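Local coordinates for ribosome-inactivating protein (Lychnis chalcedonica, PDB 2G5X), which is a plant ribosome-inactivating protein, a single chain in which a six-stranded mixed sheet packs against a mainly helical part, at residues S19-F24 and R173-E178; G72-D77 and T104-L109; S164-A169 and L198-W203. All blocks are in the same frame, centred on the assembly; numbering follows the deposited sequence.

Contact 1 of 3, residues S19-F24 and R173-E178; sequences SLREEF and RFKYIE
Arg21 spans the gap to Glu178 and supplies most of the surface buried here. Its guanidinium meets the acid end-on, and both terminal nitrogens converge on one oxygen: Arg21 NH2 lies 2.8 Å from Glu178 OE1 in a fairly straight bond (159° at the hydrogen), while Arg21 NH1 is 3.2 Å from the same OE1 and more bent. OE1 lies in the guanidinium plane, yet the two nitrogens approach it from above the carboxylate plane, since the two flat groups are inclined by 52°.

Lys175 completes a salt-bridge network from a single turn earlier on the same helix as Glu178. Folded back at chi2 and chi3, its chain lays CD over one face of the guanidinium, 3.7 Å from Arg21 NH2, and delivers NZ to within 2.8 Å of Glu178 OE1. That one oxygen therefore accepts three N-H donors. The negative charge of the carboxylate probably offsets the closeness of two like charges, Arg21 NH1 and Lys175 NZ, which lie 3.7 Å apart. Arginine suits this buried position because its five N-H groups can serve several acceptors: Asp18 and the carbonyls of Ala171 and Ala172 hold it as well.

Ser14 binds OE2 of Glu178, so helix 10-25 grips helix 175-184 twice. On other sides, Leu20 of helix 10-25 packs on strand 45-51, and Ile177 of helix 175-184 packs on helix 193-201.

Contact 2 of 3, residues G72-D77 and T104-L109; sequences GFQDRD and TDAEVL
Gln74 lays its amide oxygen against Ala106, and this is the compact part of the contact. OE1 of Gln74 stands 3.6 Å from CB of Ala106 and 3.3 Å from its backbone N, but the angle at that N-H is too poor for a hydrogen bond, so the fit is one of packing. With CG trans to the backbone nitrogen (chi1 163°) and the chain extended beyond it, the side chain reaches straight out to the loop. The small methyl of Ala106 is consistent with so close an approach of the amide; it also touches Tyr99 of helix 99-102.

Water takes over on the looser side. One molecule donates to Gln74 OE1 and accepts from the backbone N of Asp105, 2.9 Å from each atom. A second accepts from Gln74 NE2 and donates to Asp105 OD2, with 2.8 Å on both legs, so both ends of the amide are tied to one residue by solvent. Asp105, exposed, also forms a salt bridge with Arg1. Farther along, Arg76 NH1 and Glu107 OE1 remain 4.1 Å apart, beyond a salt bridge, with a third water linking these two atoms. Each charged end has a firmer partner elsewhere: Arg76 NH1 donates to the carbonyl of Asn81, and Glu107 OE1 accepts from the backbone N of Leu83.

The arrangement belongs to the border of the mixed sheet, where side chains of strand 69-76 reach past the intervening strand 83-87, touching Leu83, to the loop that leads into outermost strand 108-109.

Contact 3 of 3, residues S164-A169 and L198-W203; sequences SIQMVA and LLENNW
Gln166 and Glu200 make this contact by themselves, two polar side chains whose amide and carboxylate meet, the chains crossing at about a right angle. Both are buried, one on helix 154-173 and one on helix 193-201.

The polar approach comes first. Glu200 sends an extended chain toward helix 154-173, whereas Gln166 is bent at chi2 (-84°), which swings its amide across to the carboxylate. The planes of the two end groups differ by 70°. As modelled, OE1 of Gln166 lies 2.7 Å from OE1 of Glu200, an unlikely pairing of two oxygens; the amide is probably turned over, and with it turned back the pair may be a hydrogen bond. Glutamine suits such a place because its amide carries both a donor and an acceptor.

Charge is the second element. The stronger partner of Glu200 is Arg130, which forms a salt bridge with OE2 and also bonds Asn201 through its other terminal nitrogen. The carboxylate of Glu170, a like charge on helix 154-173, also lies close to OE2.

Nonpolar groups also touch the pair. Gln166 rests on Leu135 and Ala192, and Ile177 packs on Glu200.

Helix 154-173 has a wider pi-type turn at 165-169, then runs into the Glu-Ala-Ala-Arg-Phe sequence of residues 170 to 174 that is characteristic of ribosome-inactivating proteins. The contact thus joins the central helix of this family fold to helix 193-201.

How the contacts relate
Contacts 1 and 3 form one continuous region in the helical part of the fold, their centres 10 Å apart. They touch where Phe174 packs on Leu199, Arg173 on Trp203 and Leu20 on Val168. Their segments alternate along the chain, so helices 10-25, 154-173, 175-184 and 193-201 are interlocked: the amino-terminal helix is fastened to chain that comes some 150 residues later. Contact 2 is separate, its centre about 25 Å from that of contact 1 and 26 Å from that of contact 3. It falls between the two segments of contact 1 in sequence and closes before contact 3 opens, joining strand 69-76 to the loop before strand 108-109 at the border of the sheet.

Contact 1 of 3, residues S19-F24 and R173-E178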
loop_
_atom_site.group_PDB
_atom_site.type_symbol
_atom_site.label_atom_id
_atom_site.label_comp_id
_atom_site.label_asym_id
_atom_site.label_seq_id
_atom_site.Cartn_x
_atom_site.Cartn_y
_atom_site.Cartn_z
ATOM N N SER A 19 1.079 -12.759 -2.388
ATOM C CA SER A 19 0.327 -12.640 -3.638
ATOM C C SER A 19 0.604 -11.285 -4.273
ATOM O O SER A 19 0.818 -11.182 -5.479
ATOM C CB SER A 19 -1.177 -12.783 -3.388
ATOM O OG SER A 19 -1.922 -12.396 -4.528
ATOM N N LEU A 20 0.601 -10.242 -3.450
ATOM C CA LEU A 20 0.860 -8.892 -3.933
ATOM C C LEU A 20 2.284 -8.761 -4.485
ATOM O O LEU A 20 2.491 -8.183 -5.553
ATOM C CB LEU A 20 0.640 -7.880 -2.801
ATOM C CG LEU A 20 0.925 -6.410 -3.132
ATOM C CD1 LEU A 20 0.115 -5.981 -4.349
ATOM C CD2 LEU A 20 0.586 -5.543 -1.924
ATOM N N ARG A 21 3.260 -9.295 -3.757
ATOM C CA ARG A 21 4.653 -9.233 -4.189
ATOM C C ARG A 21 4.832 -9.868 -5.563
ATOM O O ARG A 21 5.517 -9.318 -6.425
ATOM C CB ARG A 21 5.558 -9.937 -3.172
ATOM C CG ARG A 21 5.759 -9.161 -1.874
ATOM C CD ARG A 21 6.142 -10.090 -0.730
ATOM N NE ARG A 21 6.372 -9.362 0.514
ATOM C CZ ARG A 21 6.313 -9.910 1.725
ATOM N NH1 ARG A 21 6.030 -11.200 1.864
ATOM N NH2 ARG A 21 6.526 -9.163 2.799
ATOM N N GLU A 22 4.214 -11.028 -5.757
ATOM C CA GLU A 22 4.309 -11.742 -7.027
ATOM C C GLU A 22 3.731 -10.922 -8.178
ATOM O O GLU A 22 4.268 -10.939 -9.287
ATOM C CB GLU A 22 3.576 -13.085 -6.942
ATOM C CG GLU A 22 4.210 -14.093 -5.996
ATOM C CD GLU A 22 5.469 -14.733 -6.563
ATOM O OE1 GLU A 22 6.147 -15.465 -5.818
ATOM O OE2 GLU A 22 5.777 -14.512 -7.755
ATOM N N GLU A 23 2.640 -10.205 -7.923
ATOM C CA GLU A 23 2.029 -9.395 -8.973
ATOM C C GLU A 23 2.960 -8.276 -9.438
ATOM O O GLU A 23 3.042 -7.985 -10.633
ATOM C CB GLU A 23 0.693 -8.818 -8.497
ATOM C CG GLU A 23 -0.410 -9.858 -8.385
ATOM C CD GLU A 23 -0.571 -10.665 -9.664
ATOM O OE1 GLU A 23 -0.188 -11.857 -9.678
ATOM O OE2 GLU A 23 -1.070 -10.103 -10.658
ATOM N N PHE A 24 3.663 -7.646 -8.501
ATOM C CA PHE A 24 4.597 -6.583 -8.860
ATOM C C PHE A 24 5.757 -7.134 -9.690
ATOM O O PHE A 24 6.285 -6.449 -10.563
ATOM C CB PHE A 24 5.171 -5.908 -7.607
ATOM C CG PHE A 24 4.231 -4.940 -6.942
ATOM C CD1 PHE A 24 3.802 -5.153 -5.636
ATOM C CD2 PHE A 24 3.802 -3.794 -7.610
ATOM C CE1 PHE A 24 2.961 -4.238 -5.000
ATOM C CE2 PHE A 24 2.962 -2.875 -6.985
ATOM C CZ PHE A 24 2.542 -3.097 -5.678
ATOM N N ARG A 173 7.322 -4.615 0.709
ATOM C CA ARG A 173 8.727 -4.342 0.418
ATOM C C ARG A 173 9.698 -4.945 1.429
ATOM O O ARG A 173 10.721 -5.524 1.049
ATOM C CB ARG A 173 8.966 -2.832 0.374
ATOM C CG ARG A 173 8.292 -2.101 -0.775
ATOM C CD ARG A 173 8.284 -0.606 -0.498
ATOM N NE ARG A 173 7.780 0.181 -1.621
ATOM C CZ ARG A 173 7.050 1.284 -1.485
ATOM N NH1 ARG A 173 6.729 1.720 -0.272
ATOM N NH2 ARG A 173 6.658 1.963 -2.554
ATOM N N PHE A 174 9.372 -4.803 2.712
ATOM C CA PHE A 174 10.234 -5.268 3.805
ATOM C C PHE A 174 9.697 -6.408 4.664
ATOM O O PHE A 174 8.705 -6.234 5.374
ATOM C CB PHE A 174 10.542 -4.091 4.737
ATOM C CG PHE A 174 11.295 -2.969 4.081
ATOM C CD1 PHE A 174 12.686 -2.956 4.084
ATOM C CD2 PHE A 174 10.613 -1.925 3.461
ATOM C CE1 PHE A 174 13.391 -1.919 3.479
ATOM C CE2 PHE A 174 11.308 -0.881 2.851
ATOM C CZ PHE A 174 12.702 -0.878 2.861
ATOM N N LYS A 175 10.367 -7.559 4.627
ATOM C CA LYS A 175 9.953 -8.700 5.443
ATOM C C LYS A 175 9.975 -8.310 6.926
ATOM O O LYS A 175 9.155 -8.782 7.716
ATOM C CB LYS A 175 10.888 -9.898 5.222
ATOM C CG LYS A 175 10.807 -10.529 3.832
ATOM C CD LYS A 175 9.468 -11.209 3.605
ATOM C CE LYS A 175 9.264 -12.367 4.579
ATOM N NZ LYS A 175 7.925 -13.012 4.413
ATOM N N TYR A 176 10.920 -7.451 7.296
ATOM C CA TYR A 176 11.047 -6.993 8.678
ATOM C C TYR A 176 9.781 -6.261 9.129
ATOM O O TYR A 176 9.334 -6.419 10.263
ATOM C CB TYR A 176 12.249 -6.049 8.811
ATOM C CG TYR A 176 12.571 -5.639 10.237
ATOM C CD1 TYR A 176 13.411 -6.415 11.035
ATOM C CD2 TYR A 176 12.027 -4.479 10.790
ATOM C CE1 TYR A 176 13.708 -6.046 12.350
ATOM C CE2 TYR A 176 12.313 -4.103 12.104
ATOM C CZ TYR A 176 13.155 -4.889 12.877
ATOM O OH TYR A 176 13.446 -4.519 14.173
ATOM N N ILE A 177 9.209 -5.458 8.237
ATOM C CA ILE A 177 8.006 -4.701 8.559
ATOM C C ILE A 177 6.784 -5.614 8.591
ATOM O O ILE A 177 5.901 -5.446 9.425
ATOM C CB ILE A 177 7.817 -3.537 7.564
ATOM C CG1 ILE A 177 9.004 -2.574 7.705
ATOM C CG2 ILE A 177 6.500 -2.818 7.828
ATOM C CD1 ILE A 177 8.974 -1.380 6.776
ATOM N N GLU A 178 6.741 -6.593 7.692
ATOM C CA GLU A 178 5.641 -7.546 7.690
ATOM C C GLU A 178 5.651 -8.210 9.066
ATOM O O GLU A 178 4.610 -8.353 9.710
ATOM C CB GLU A 178 5.849 -8.615 6.606
ATOM C CG GLU A 178 4.955 -9.837 6.784
ATOM C CD GLU A 178 5.233 -10.944 5.780
ATOM O OE1 GLU A 178 6.221 -10.852 5.022
ATOM O OE2 GLU A 178 4.460 -11.921 5.756
HETATM O O HOH W 1 4.743 -13.406 3.633
#

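Contact 2 of 3, residues G72-D77 and T104-L109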
loop_
_atom_site.group_PDB
_atom_site.type_symbol
_atom_site.label_atom_id
_atom_site.label_comp_id
_atom_site.label_asym_id
_atom_site.label_seq_id
_atom_site.Cartn_x
_atom_site.Cartn_y
_atom_site.Cartn_z
ATOM N N GLY A 72 -4.615 5.892 -5.793
ATOM C CA GLY A 72 -6.025 6.134 -5.530
ATOM C C GLY A 72 -6.767 4.877 -5.115
ATOM O O GLY A 72 -6.145 3.841 -4.872
ATOM N N PHE A 73 -8.094 4.959 -5.037
ATOM C CA PHE A 73 -8.910 3.810 -4.650
ATOM C C PHE A 73 -10.338 3.884 -5.196
ATOM O O PHE A 73 -10.803 4.942 -5.622
ATOM C CB PHE A 73 -8.965 3.680 -3.122
ATOM C CG PHE A 73 -9.696 4.806 -2.438
ATOM C CD1 PHE A 73 -9.022 5.961 -2.054
ATOM C CD2 PHE A 73 -11.066 4.719 -2.199
ATOM C CE1 PHE A 73 -9.701 7.014 -1.442
ATOM C CE2 PHE A 73 -11.757 5.765 -1.588
ATOM C CZ PHE A 73 -11.073 6.917 -1.208
ATOM N N GLN A 74 -11.026 2.746 -5.167
ATOM C CA GLN A 74 -12.400 2.641 -5.653
ATOM C C GLN A 74 -13.356 2.164 -4.556
ATOM O O GLN A 74 -13.064 1.197 -3.855
ATOM C CB GLN A 74 -12.445 1.661 -6.835
ATOM C CG GLN A 74 -13.828 1.134 -7.195
ATOM C CD GLN A 74 -13.752 -0.026 -8.175
ATOM O OE1 GLN A 74 -13.612 0.171 -9.383
ATOM N NE2 GLN A 74 -13.822 -1.243 -7.652
ATOM N N ASP A 75 -14.485 2.855 -4.398
ATOM C CA ASP A 75 -15.501 2.459 -3.419
ATOM C C ASP A 75 -16.873 2.612 -4.088
ATOM O O ASP A 75 -16.951 2.580 -5.317
ATOM C CB ASP A 75 -15.384 3.289 -2.121
ATOM C CG ASP A 75 -15.789 4.741 -2.291
ATOM O OD1 ASP A 75 -15.587 5.305 -3.380
ATOM O OD2 ASP A 75 -16.292 5.327 -1.307
ATOM N N ARG A 76 -17.950 2.754 -3.315
ATOM C CA ARG A 76 -19.281 2.899 -3.919
ATOM C C ARG A 76 -19.978 4.211 -3.580
ATOM O O ARG A 76 -19.964 4.651 -2.435
ATOM C CB ARG A 76 -20.189 1.731 -3.517
ATOM C CG ARG A 76 -19.900 0.439 -4.266
ATOM C CD ARG A 76 -20.907 -0.656 -3.938
ATOM N NE ARG A 76 -20.590 -1.899 -4.641
ATOM C CZ ARG A 76 -20.947 -2.177 -5.892
ATOM N NH1 ARG A 76 -21.653 -1.307 -6.602
ATOM N NH2 ARG A 76 -20.576 -3.325 -6.441
ATOM N N ASP A 77 -20.590 4.824 -4.593
ATOM C CA ASP A 77 -21.319 6.087 -4.442
ATOM C C ASP A 77 -22.630 5.806 -3.696
ATOM O O ASP A 77 -23.373 4.904 -4.064
ATOM C CB ASP A 77 -21.599 6.673 -5.833
ATOM C CG ASP A 77 -22.113 8.100 -5.788
ATOM O OD1 ASP A 77 -21.693 8.900 -6.651
ATOM O OD2 ASP A 77 -22.933 8.424 -4.904
ATOM N N THR A 104 -10.663 -1.771 -13.376
ATOM C CA THR A 104 -11.425 -2.639 -14.264
ATOM C C THR A 104 -12.943 -2.617 -14.107
ATOM O O THR A 104 -13.668 -2.640 -15.100
ATOM C CB THR A 104 -10.975 -4.107 -14.103
ATOM O OG1 THR A 104 -9.546 -4.172 -14.082
ATOM C CG2 THR A 104 -11.499 -4.951 -15.258
ATOM N N ASP A 105 -13.421 -2.568 -12.868
ATOM C CA ASP A 105 -14.861 -2.605 -12.616
ATOM C C ASP A 105 -15.555 -1.269 -12.368
ATOM O O ASP A 105 -16.767 -1.234 -12.149
ATOM C CB ASP A 105 -15.145 -3.539 -11.435
ATOM C CG ASP A 105 -14.490 -4.899 -11.594
ATOM O OD1 ASP A 105 -14.714 -5.543 -12.642
ATOM O OD2 ASP A 105 -13.758 -5.325 -10.673
ATOM N N ALA A 106 -14.802 -0.174 -12.410
ATOM C CA ALA A 106 -15.377 1.152 -12.162
ATOM C C ALA A 106 -16.539 1.497 -13.092
ATOM O O ALA A 106 -16.471 1.271 -14.303
ATOM C CB ALA A 106 -14.293 2.221 -12.274
ATOM N N GLU A 107 -17.597 2.058 -12.513
ATOM C CA GLU A 107 -18.785 2.454 -13.264
ATOM C C GLU A 107 -18.818 3.960 -13.515
ATOM O O GLU A 107 -19.461 4.429 -14.459
ATOM C CB GLU A 107 -20.048 2.025 -12.512
ATOM C CG GLU A 107 -20.247 0.514 -12.479
ATOM C CD GLU A 107 -21.417 0.086 -11.611
ATOM O OE1 GLU A 107 -21.294 0.143 -10.370
ATOM O OE2 GLU A 107 -22.462 -0.305 -12.173
ATOM N N VAL A 108 -18.137 4.716 -12.661
ATOM C CA VAL A 108 -18.078 6.165 -12.810
ATOM C C VAL A 108 -16.770 6.741 -12.276
ATOM O O VAL A 108 -16.143 6.172 -11.382
ATOM C CB VAL A 108 -19.248 6.876 -12.070
ATOM C CG1 VAL A 108 -20.589 6.440 -12.657
ATOM C CG2 VAL A 108 -19.190 6.577 -10.580
ATOM N N LEU A 109 -16.356 7.864 -12.854
ATOM C CA LEU A 109 -15.154 8.568 -12.420
ATOM C C LEU A 109 -15.642 9.629 -11.438
ATOM O O LEU A 109 -16.473 10.467 -11.793
ATOM C CB LEU A 109 -14.471 9.261 -13.607
ATOM C CG LEU A 109 -13.357 10.255 -13.245
ATOM C CD1 LEU A 109 -12.132 9.506 -12.725
ATOM C CD2 LEU A 109 -12.993 11.088 -14.467
HETATM O O HOH W 2 -11.932 -1.892 -10.419
HETATM O O HOH W 3 -13.580 -4.022 -8.199
HETATM O O HOH W 4 -21.867 -2.586 -9.328
#

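Contact 3 of 3, residues S164-A169 and L198-W203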
loop_
_atom_site.group_PDB
_atom_site.type_symbol
_atom_site.label_atom_id
_atom_site.label_comp_id
_atom_site.label_asym_id
_atom_site.label_seq_id
_atom_site.Cartn_x
_atom_site.Cartn_y
_atom_site.Cartn_z
ATOM N N SER A 164 -2.873 2.256 5.047
ATOM C CA SER A 164 -2.828 1.262 3.978
ATOM C C SER A 164 -1.421 1.149 3.388
ATOM O O SER A 164 -0.949 0.050 3.099
ATOM C CB SER A 164 -3.823 1.626 2.873
ATOM O OG SER A 164 -5.162 1.511 3.331
ATOM N N ILE A 165 -0.752 2.282 3.204
ATOM C CA ILE A 165 0.599 2.273 2.652
ATOM C C ILE A 165 1.550 1.492 3.564
ATOM O O ILE A 165 2.323 0.652 3.103
ATOM C CB ILE A 165 1.116 3.719 2.448
ATOM C CG1 ILE A 165 0.337 4.376 1.302
ATOM C CG2 ILE A 165 2.611 3.718 2.154
ATOM C CD1 ILE A 165 0.563 5.873 1.177
ATOM N N GLN A 166 1.474 1.754 4.864
ATOM C CA GLN A 166 2.327 1.072 5.832
ATOM C C GLN A 166 2.077 -0.433 5.882
ATOM O O GLN A 166 3.008 -1.231 5.768
ATOM C CB GLN A 166 2.095 1.650 7.232
ATOM C CG GLN A 166 2.566 3.079 7.415
ATOM C CD GLN A 166 4.042 3.164 7.742
ATOM O OE1 GLN A 166 4.881 2.624 7.022
ATOM N NE2 GLN A 166 4.368 3.848 8.835
ATOM N N MET A 167 0.812 -0.813 6.046
ATOM C CA MET A 167 0.430 -2.214 6.173
ATOM C C MET A 167 0.422 -3.047 4.896
ATOM O O MET A 167 0.522 -4.273 4.959
ATOM C CB MET A 167 -0.938 -2.305 6.858
ATOM C CG MET A 167 -0.943 -1.738 8.279
ATOM S SD MET A 167 -2.560 -1.772 9.085
ATOM C CE MET A 167 -2.699 -3.503 9.503
ATOM N N VAL A 168 0.316 -2.392 3.744
ATOM C CA VAL A 168 0.290 -3.109 2.472
ATOM C C VAL A 168 1.576 -2.933 1.658
ATOM O O VAL A 168 2.289 -3.904 1.408
ATOM C CB VAL A 168 -0.930 -2.671 1.611
ATOM C CG1 VAL A 168 -0.990 -3.484 0.321
ATOM C CG2 VAL A 168 -2.222 -2.858 2.403
ATOM N N ALA A 169 1.885 -1.698 1.268
ATOM C CA ALA A 169 3.074 -1.438 0.457
ATOM C C ALA A 169 4.419 -1.615 1.165
ATOM O O ALA A 169 5.283 -2.348 0.684
ATOM C CB ALA A 169 2.988 -0.038 -0.153
ATOM N N LEU A 198 13.218 5.316 8.555
ATOM C CA LEU A 198 14.467 5.493 7.813
ATOM C C LEU A 198 14.756 4.246 6.975
ATOM O O LEU A 198 15.278 4.335 5.860
ATOM C CB LEU A 198 15.628 5.756 8.776
ATOM C CG LEU A 198 16.985 6.072 8.139
ATOM C CD1 LEU A 198 16.867 7.304 7.248
ATOM C CD2 LEU A 198 18.016 6.306 9.236
ATOM N N LEU A 199 14.421 3.081 7.523
ATOM C CA LEU A 199 14.618 1.826 6.807
ATOM C C LEU A 199 13.804 1.870 5.513
ATOM O O LEU A 199 14.309 1.548 4.434
ATOM C CB LEU A 199 14.154 0.649 7.672
ATOM C CG LEU A 199 14.098 -0.727 7.007
ATOM C CD1 LEU A 199 15.487 -1.143 6.511
ATOM C CD2 LEU A 199 13.568 -1.736 8.010
ATOM N N GLU A 200 12.540 2.267 5.637
ATOM C CA GLU A 200 11.644 2.372 4.490
ATOM C C GLU A 200 12.209 3.316 3.432
ATOM O O GLU A 200 12.133 3.038 2.237
ATOM C CB GLU A 200 10.265 2.873 4.936
ATOM C CG GLU A 200 9.452 1.848 5.719
ATOM C CD GLU A 200 8.173 2.424 6.310
ATOM O OE1 GLU A 200 7.360 1.640 6.841
ATOM O OE2 GLU A 200 7.982 3.655 6.251
ATOM N N ASN A 201 12.771 4.436 3.872
ATOM C CA ASN A 201 13.336 5.402 2.936
ATOM C C ASN A 201 14.489 4.826 2.116
ATOM O O ASN A 201 14.751 5.288 1.004
ATOM C CB ASN A 201 13.830 6.647 3.677
ATOM C CG ASN A 201 12.699 7.456 4.280
ATOM O OD1 ASN A 201 11.534 7.278 3.927
ATOM N ND2 ASN A 201 13.042 8.367 5.182
ATOM N N ASN A 202 15.165 3.816 2.663
ATOM C CA ASN A 202 16.307 3.195 1.994
ATOM C C ASN A 202 15.987 1.961 1.143
ATOM O O ASN A 202 16.875 1.152 0.865
ATOM C CB ASN A 202 17.378 2.816 3.028
ATOM C CG ASN A 202 18.205 4.009 3.481
ATOM O OD1 ASN A 202 17.832 4.734 4.408
ATOM N ND2 ASN A 202 19.336 4.218 2.819
ATOM N N TRP A 203 14.736 1.816 0.717
ATOM C CA TRP A 203 14.355 0.662 -0.095
ATOM C C TRP A 203 15.213 0.536 -1.357
ATOM O O TRP A 203 15.694 -0.549 -1.682
ATOM C CB TRP A 203 12.869 0.746 -0.476
ATOM C CG TRP A 203 12.381 -0.408 -1.314
ATOM C CD1 TRP A 203 12.679 -1.733 -1.144
ATOM C CD2 TRP A 203 11.479 -0.342 -2.426
ATOM N NE1 TRP A 203 12.018 -2.493 -2.080
ATOM C CE2 TRP A 203 11.273 -1.665 -2.878
ATOM C CE3 TRP A 203 10.820 0.709 -3.082
ATOM C CZ2 TRP A 203 10.437 -1.965 -3.958
ATOM C CZ3 TRP A 203 9.987 0.409 -4.158
ATOM C CH2 TRP A 203 9.805 -0.919 -4.583
#